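Local atomic coordinates of response regulator receiver protein (Dyadobacter fermentans, PDB entry 4XLT), a protein that probably acts as a phosphorylation-controlled receiver in bacterial two-component signalling. Residues R83-S93 / H108-L117. Numbering follows the deposited sequence.
Sequences RARIRLFMISS and HIIQLLPKPL
His108 presents CE1 over one face of the Arg83 guanidinium, 3.9 Å from NE, the planes 82° apart, and Arg83 NH2 lies in the plane of the imidazole at its edge. That guanidinium also forms a salt bridge with Glu80 of a second subunit, while Tyr75 meets the histidine ring edge-to-face. The Phe89 ring has the carbonyl O of Gln111 at its edge; CG2 of Ile110 and CD1 of Leu113 reach it obliquely, the former 3.6 Å from CE2. The carbonyl carbon of Ala84 lies in the plane of the Arg87 guanidinium, at its edge, where NH1 donates to both Ala84 O and Ile86 O, each from above the carbonyl plane. The bend at chi2 (-64°) turns CD of Arg87 back onto Ile110 CD1, which CB also touches; NE bonds to Trp129 O. A leucine in place of Arg87 would probably leave the carbonyls of Ala84, Ile86 and Trp129 without these donors, and the turn less firmly tied. Strand 109-114, outermost on this side of the five-stranded CheY-like receiver sheet within the chain, runs parallel to strand 86-92, joined to it by helix 97-105 in a beta-alpha-beta crossover. Leu113 N donates almost straight to Met90 O at 2.6 Å, and Ser92 N returns a bond to Leu113 O. Near the pair's start a water bridges instead, accepting from Leu88 N and donating to His108 O. On the face of Leu112 and Ser92, the selenomethionine Met90, bent at chi2 and chi3, brings CE to 3.6 Å from Ile109 CD1. Lys115, preceding a cis-proline as in other receivers, runs extended past Ser93, its CD 3.3 Å from Ser93 OG, and CE meets Ile91 CD1; its ammonium forms salt bridges with Asp10, Asp15 and Asp60, the predicted phosphorylation site.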
loop_
_atom_site.group_PDB
_atom_site.type_symbol
_atom_site.label_atom_id
_atom_site.label_comp_id
_atom_site.label_asym_id
_atom_site.label_seq_id
_atom_site.Cartn_x
_atom_site.Cartn_y
_atom_site.Cartn_z
ATOM N N ARG A 83 -1.354 -3.467 6.966
ATOM C CA ARG A 83 -0.757 -2.150 7.173
ATOM C C ARG A 83 -1.741 -1.036 6.834
ATOM O O ARG A 83 -1.672 0.053 7.398
ATOM C CB ARG A 83 0.516 -1.997 6.338
ATOM C CG ARG A 83 1.782 -2.415 7.073
ATOM C CD ARG A 83 2.831 -2.966 6.126
ATOM N NE ARG A 83 2.990 -2.141 4.934
ATOM C CZ ARG A 83 3.557 -2.565 3.810
ATOM N NH1 ARG A 83 4.015 -3.809 3.725
ATOM N NH2 ARG A 83 3.662 -1.752 2.767
ATOM N N ALA A 84 -2.662 -1.322 5.919
ATOM C CA ALA A 84 -3.658 -0.343 5.500
ATOM C C ALA A 84 -4.677 -0.065 6.606
ATOM O O ALA A 84 -5.383 0.943 6.569
ATOM C CB ALA A 84 -4.364 -0.816 4.233
ATOM N N ARG A 85 -4.745 -0.963 7.584
ATOM C CA ARG A 85 -5.679 -0.831 8.700
ATOM C C ARG A 85 -5.004 -0.168 9.892
ATOM O O ARG A 85 -5.600 -0.029 10.962
ATOM C CB ARG A 85 -6.223 -2.202 9.113
ATOM C CG ARG A 85 -6.804 -3.030 7.975
ATOM C CD ARG A 85 -8.322 -2.949 7.932
ATOM N NE ARG A 85 -8.796 -1.583 7.741
ATOM C CZ ARG A 85 -9.401 -0.864 8.680
ATOM N NH1 ARG A 85 -9.795 0.374 8.414
ATOM N NH2 ARG A 85 -9.618 -1.383 9.881
ATOM N N ILE A 86 -3.753 0.238 9.697
ATOM C CA ILE A 86 -2.924 0.731 10.786
ATOM C C ILE A 86 -2.365 2.123 10.491
ATOM O O ILE A 86 -2.013 2.432 9.352
ATOM C CB ILE A 86 -1.759 -0.244 11.063
ATOM C CG1 ILE A 86 -2.306 -1.615 11.465
ATOM C CG2 ILE A 86 -0.822 0.304 12.134
ATOM C CD1 ILE A 86 -1.244 -2.685 11.614
ATOM N N ARG A 87 -2.322 2.964 11.521
ATOM C CA ARG A 87 -1.618 4.239 11.462
ATOM C C ARG A 87 -0.528 4.246 12.529
ATOM O O ARG A 87 -0.819 4.190 13.723
ATOM C CB ARG A 87 -2.577 5.407 11.669
ATOM C CG ARG A 87 -3.749 5.426 10.704
ATOM C CD ARG A 87 -3.309 5.607 9.261
ATOM N NE ARG A 87 -4.460 5.651 8.365
ATOM C CZ ARG A 87 -4.918 4.606 7.683
ATOM N NH1 ARG A 87 -4.309 3.429 7.779
ATOM N NH2 ARG A 87 -5.977 4.739 6.898
ATOM N N LEU A 88 0.724 4.308 12.090
ATOM C CA LEU A 88 1.870 4.176 12.985
ATOM C C LEU A 88 2.497 5.533 13.316
ATOM O O LEU A 88 2.808 6.322 12.422
ATOM C CB LEU A 88 2.909 3.243 12.354
ATOM C CG LEU A 88 4.302 3.130 12.976
ATOM C CD1 LEU A 88 4.225 2.660 14.408
ATOM C CD2 LEU A 88 5.170 2.187 12.159
ATOM N N PHE A 89 2.671 5.802 14.607
ATOM C CA PHE A 89 3.257 7.062 15.055
ATOM C C PHE A 89 4.484 6.826 15.924
ATOM O O PHE A 89 4.529 5.886 16.718
ATOM C CB PHE A 89 2.228 7.894 15.826
ATOM C CG PHE A 89 1.050 8.308 15.000
ATOM C CD1 PHE A 89 -0.041 7.466 14.853
ATOM C CD2 PHE A 89 1.034 9.534 14.356
ATOM C CE1 PHE A 89 -1.125 7.843 14.080
ATOM C CE2 PHE A 89 -0.046 9.914 13.584
ATOM C CZ PHE A 89 -1.126 9.068 13.447
HETATM N N MSE A 90 5.479 7.690 15.765
HETATM C CA MSE A 90 6.688 7.633 16.572
HETATM C C MSE A 90 6.545 8.574 17.769
HETATM O O MSE A 90 6.077 9.701 17.623
HETATM C CB MSE A 90 7.909 8.004 15.724
HETATM C CG MSE A 90 9.256 7.779 16.398
HETATM SE SE MSE A 90 9.826 5.913 16.395
HETATM C CE MSE A 90 10.388 5.765 14.537
ATOM N N ILE A 91 6.926 8.110 18.953
ATOM C CA ILE A 91 6.870 8.960 20.139
ATOM C C ILE A 91 8.226 9.016 20.832
ATOM O O ILE A 91 8.967 8.032 20.849
ATOM C CB ILE A 91 5.803 8.481 21.149
ATOM C CG1 ILE A 91 6.063 7.030 21.563
ATOM C CG2 ILE A 91 4.402 8.641 20.567
ATOM C CD1 ILE A 91 5.128 6.522 22.640
ATOM N N SER A 92 8.550 10.175 21.394
ATOM C CA SER A 92 9.836 10.362 22.056
ATOM C C SER A 92 9.840 11.578 22.976
ATOM O O SER A 92 9.108 12.544 22.750
ATOM C CB SER A 92 10.952 10.498 21.019
ATOM O OG SER A 92 12.216 10.613 21.646
ATOM N N SER A 93 10.671 11.520 24.013
ATOM C CA SER A 93 10.841 12.639 24.933
ATOM C C SER A 93 11.814 13.664 24.359
ATOM O O SER A 93 11.636 14.870 24.535
ATOM C CB SER A 93 11.334 12.147 26.294
ATOM O OG SER A 93 10.393 11.272 26.890
ATOM N N HIS A 108 6.374 4.523 6.756
ATOM C CA HIS A 108 5.469 3.913 7.722
ATOM C C HIS A 108 5.238 4.808 8.932
ATOM O O HIS A 108 4.217 4.689 9.610
ATOM C CB HIS A 108 6.008 2.556 8.162
ATOM C CG HIS A 108 6.335 1.647 7.018
ATOM N ND1 HIS A 108 5.369 1.136 6.179
ATOM C CD2 HIS A 108 7.520 1.173 6.567
ATOM C CE1 HIS A 108 5.945 0.378 5.263
ATOM N NE2 HIS A 108 7.250 0.384 5.476
ATOM N N ILE A 109 6.184 5.705 9.199
ATOM C CA ILE A 109 6.027 6.663 10.286
ATOM C C ILE A 109 5.268 7.895 9.808
ATOM O O ILE A 109 5.801 8.719 9.065
ATOM C CB ILE A 109 7.377 7.105 10.870
ATOM C CG1 ILE A 109 8.171 5.892 11.363
ATOM C CG2 ILE A 109 7.155 8.104 11.998
ATOM C CD1 ILE A 109 7.477 5.124 12.465
ATOM N N ILE A 110 4.019 8.011 10.238
ATOM C CA ILE A 110 3.178 9.127 9.837
ATOM C C ILE A 110 3.692 10.442 10.406
ATOM O O ILE A 110 3.865 11.420 9.678
ATOM C CB ILE A 110 1.729 8.916 10.282
ATOM C CG1 ILE A 110 1.109 7.769 9.484
ATOM C CG2 ILE A 110 0.919 10.199 10.110
ATOM C CD1 ILE A 110 -0.343 7.542 9.774
ATOM N N GLN A 111 3.939 10.458 11.709
ATOM C CA GLN A 111 4.372 11.673 12.378
ATOM C C GLN A 111 5.068 11.358 13.694
ATOM O O GLN A 111 4.717 10.399 14.383
ATOM C CB GLN A 111 3.177 12.598 12.616
ATOM C CG GLN A 111 3.544 13.954 13.185
ATOM C CD GLN A 111 2.362 14.896 13.248
ATOM O OE1 GLN A 111 1.438 14.806 12.438
ATOM N NE2 GLN A 111 2.382 15.804 14.215
ATOM N N LEU A 112 6.063 12.168 14.031
ATOM C CA LEU A 112 6.750 12.047 15.305
ATOM C C LEU A 112 6.046 12.888 16.365
ATOM O O LEU A 112 5.928 14.104 16.227
ATOM C CB LEU A 112 8.211 12.471 15.159
ATOM C CG LEU A 112 9.041 12.595 16.435
ATOM C CD1 LEU A 112 8.988 11.311 17.248
ATOM C CD2 LEU A 112 10.475 12.953 16.080
ATOM N N LEU A 113 5.570 12.231 17.418
ATOM C CA LEU A 113 4.876 12.914 18.506
ATOM C C LEU A 113 5.766 13.028 19.740
ATOM O O LEU A 113 6.532 12.116 20.045
ATOM C CB LEU A 113 3.583 12.178 18.851
ATOM C CG LEU A 113 2.689 11.908 17.642
ATOM C CD1 LEU A 113 1.491 11.048 18.018
ATOM C CD2 LEU A 113 2.244 13.221 17.015
ATOM N N PRO A 114 5.672 14.157 20.454
ATOM C CA PRO A 114 6.494 14.362 21.651
ATOM C C PRO A 114 5.930 13.664 22.889
ATOM O O PRO A 114 4.726 13.409 22.961
ATOM C CB PRO A 114 6.469 15.881 21.827
ATOM C CG PRO A 114 5.143 16.285 21.276
ATOM C CD PRO A 114 4.852 15.341 20.135
ATOM N N LYS A 115 6.804 13.351 23.842
ATOM C CA LYS A 115 6.387 12.846 25.148
ATOM C C LYS A 115 6.359 13.983 26.166
ATOM O O LYS A 115 7.254 14.827 26.178
ATOM C CB LYS A 115 7.321 11.739 25.637
ATOM C CG LYS A 115 7.086 10.376 25.012
ATOM C CD LYS A 115 7.950 9.335 25.706
ATOM C CE LYS A 115 7.671 7.932 25.204
ATOM N NZ LYS A 115 8.463 6.932 25.973
ATOM N N PRO A 116 5.330 14.009 27.030
ATOM C CA PRO A 116 4.227 13.043 27.070
ATOM C C PRO A 116 3.204 13.289 25.966
ATOM O O PRO A 116 3.173 14.373 25.386
ATOM C CB PRO A 116 3.610 13.284 28.447
ATOM C CG PRO A 116 3.858 14.732 28.701
ATOM C CD PRO A 116 5.204 15.029 28.086
ATOM N N LEU A 117 2.383 12.286 25.683
ATOM C CA LEU A 117 1.410 12.371 24.603
ATOM C C LEU A 117 0.320 13.405 24.878
ATOM O O LEU A 117 -0.307 13.391 25.938
ATOM C CB LEU A 117 0.775 11.002 24.370
ATOM C CG LEU A 117 -0.026 10.833 23.085
ATOM C CD1 LEU A 117 0.879 11.039 21.885
ATOM C CD2 LEU A 117 -0.666 9.459 23.051
HETATM O O HOH W 1 1.474 4.232 9.451
#